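Local coordinates for Melibiose/raffinose/stachyose-binding protein MelE (Bacillus subtilis subsp. subtilis str. 168, PDB 4R6H) that binds melibiose, raffinose and stachyose as the solute-binding component of the ABC transporter complex MelEDC-MsmX, which imports these sugars, at residues Ile234-Gln237 / Met238-Glu241. Sequence-based numbering, arbitrary orientation.
Sequences ILKQ and MQKE
Lys236 reaches one turn along the helix to Gln239, and its NZ donates a hydrogen bond of 2.8 Å to Gln239 OE1. The ammonium group lies in the carbonyl plane of the amide, on a lone pair of OE1. The lysine chain is bent about its CB-CG bond (chi2 69°), which turns it toward the amide; beyond that it runs extended. Its last methylenes pass close to the same oxygen, with CE 3.2 Å from OE1. Gln239 stretches out to meet it, CG anti to the backbone N (chi1 -178°). Asp397 ties the pair together: its OD1 forms a salt bridge with Lys236 NZ and accepts a hydrogen bond from Gln239 NE2. With an alanine at Lys236 the ammonium group is gone; Gln239 OE1 would probably be left without this bond, and the charge of Asp397 without this mate.

On the buried side, Met238 sets its methyl against Ile234, with CE 3.5 Å from CG2. The methionine chain is extended beyond CG, and its CG passes 3.2 Å from Ile234 O. That carbonyl also accepts the backbone bond from Met238 N.

At the C-terminal end, Gln237 and Glu241 lie side by side and point the same way. Their amide and carboxylate planes are only 6° apart. Glu241 OE2 comes 3.6 Å from Gln237 CB. In the backbone, Glu241 N bonds to Gln237 O at 2.9 Å, the last of four successive i to i+4 backbone bonds here. Glu241 then leaves helical geometry, and its carbonyl oxygen accepts a hydrogen bond from Lys174.

These residues form the last two turns of helix 229-240 and its C-terminal end. Ile234 and Met238 pack on helix 163-177, Leu235 faces helix 192-206, and Leu235 and Lys236 touch Leu394 of helix 383-395.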
loop_
_atom_site.group_PDB
_atom_site.type_symbol
_atom_site.label_atom_id
_atom_site.label_comp_id
_atom_site.label_asym_id
_atom_site.label_seq_id
_atom_site.Cartn_x
_atom_site.Cartn_y
_atom_site.Cartn_z
ATOM N N ILE A 234 3.848 -7.372 -20.809
ATOM C CA ILE A 234 4.220 -8.412 -19.863
ATOM C C ILE A 234 2.979 -9.172 -19.379
ATOM O O ILE A 234 2.926 -10.395 -19.329
ATOM C CB ILE A 234 4.994 -7.825 -18.681
ATOM C CG1 ILE A 234 6.390 -7.323 -19.089
ATOM C CG2 ILE A 234 5.115 -8.912 -17.601
ATOM C CD1 ILE A 234 7.291 -8.389 -19.720
ATOM N N LEU A 235 1.916 -8.438 -19.050
ATOM C CA LEU A 235 0.687 -9.083 -18.573
ATOM C C LEU A 235 0.077 -9.993 -19.649
ATOM O O LEU A 235 -0.350 -11.084 -19.379
ATOM C CB LEU A 235 -0.321 -8.029 -18.077
ATOM C CG LEU A 235 -1.554 -8.547 -17.323
ATOM C CD1 LEU A 235 -1.134 -9.444 -16.170
ATOM C CD2 LEU A 235 -2.430 -7.366 -16.864
ATOM N N LYS A 236 0.111 -9.533 -20.893
ATOM C CA LYS A 236 -0.380 -10.305 -22.011
ATOM C C LYS A 236 0.493 -11.534 -22.273
ATOM O O LYS A 236 -0.077 -12.592 -22.532
ATOM C CB LYS A 236 -0.495 -9.426 -23.265
ATOM C CG LYS A 236 -1.224 -10.156 -24.414
ATOM C CD LYS A 236 -2.699 -10.327 -24.056
ATOM C CE LYS A 236 -3.479 -10.979 -25.183
ATOM N NZ LYS A 236 -4.911 -11.073 -24.817
ATOM N N GLN A 237 1.809 -11.377 -22.156
ATOM C CA GLN A 237 2.726 -12.542 -22.185
ATOM C C GLN A 237 2.373 -13.576 -21.141
ATOM O O GLN A 237 2.234 -14.781 -21.409
ATOM C CB GLN A 237 4.145 -12.096 -21.975
ATOM C CG GLN A 237 4.702 -11.327 -23.120
ATOM C CD GLN A 237 6.025 -10.699 -22.774
ATOM O OE1 GLN A 237 6.802 -11.224 -21.930
ATOM N NE2 GLN A 237 6.310 -9.574 -23.414
ATOM N N MET A 238 2.138 -13.113 -19.923
ATOM C CA MET A 238 1.798 -14.049 -18.858
ATOM C C MET A 238 0.498 -14.758 -19.161
ATOM O O MET A 238 0.363 -15.940 -18.936
ATOM C CB MET A 238 1.688 -13.295 -17.515
ATOM C CG MET A 238 3.004 -12.701 -17.089
ATOM S SD MET A 238 2.808 -11.617 -15.629
ATOM C CE MET A 238 4.508 -11.366 -15.160
ATOM N N GLN A 239 -0.506 -14.033 -19.645
ATOM C CA GLN A 239 -1.752 -14.679 -20.009
ATOM C C GLN A 239 -1.541 -15.711 -21.127
ATOM O O GLN A 239 -1.918 -16.876 -21.029
ATOM C CB GLN A 239 -2.757 -13.624 -20.447
ATOM C CG GLN A 239 -4.115 -14.183 -20.795
ATOM C CD GLN A 239 -4.913 -13.249 -21.685
ATOM O OE1 GLN A 239 -4.414 -12.792 -22.713
ATOM N NE2 GLN A 239 -6.150 -12.980 -21.307
ATOM N N LYS A 240 -0.946 -15.280 -22.214
ATOM C CA LYS A 240 -0.828 -16.172 -23.372
ATOM C C LYS A 240 -0.032 -17.433 -23.063
ATOM O O LYS A 240 -0.376 -18.528 -23.557
ATOM C CB LYS A 240 -0.199 -15.451 -24.542
ATOM C CG LYS A 240 -0.539 -16.122 -25.875
ATOM C CD LYS A 240 0.007 -15.353 -27.053
ATOM C CE LYS A 240 -0.188 -16.115 -28.366
ATOM N NZ LYS A 240 0.819 -15.687 -29.397
ATOM N N GLU A 241 1.015 -17.271 -22.246
ATOM C CA GLU A 241 1.938 -18.354 -21.897
ATOM C C GLU A 241 1.488 -19.191 -20.718
ATOM O O GLU A 241 2.237 -20.066 -20.263
ATOM C CB GLU A 241 3.282 -17.778 -21.619
ATOM C CG GLU A 241 3.870 -17.072 -22.840
ATOM C CD GLU A 241 5.116 -16.299 -22.556
ATOM O OE1 GLU A 241 5.868 -16.699 -21.636
ATOM O OE2 GLU A 241 5.385 -15.266 -23.215
#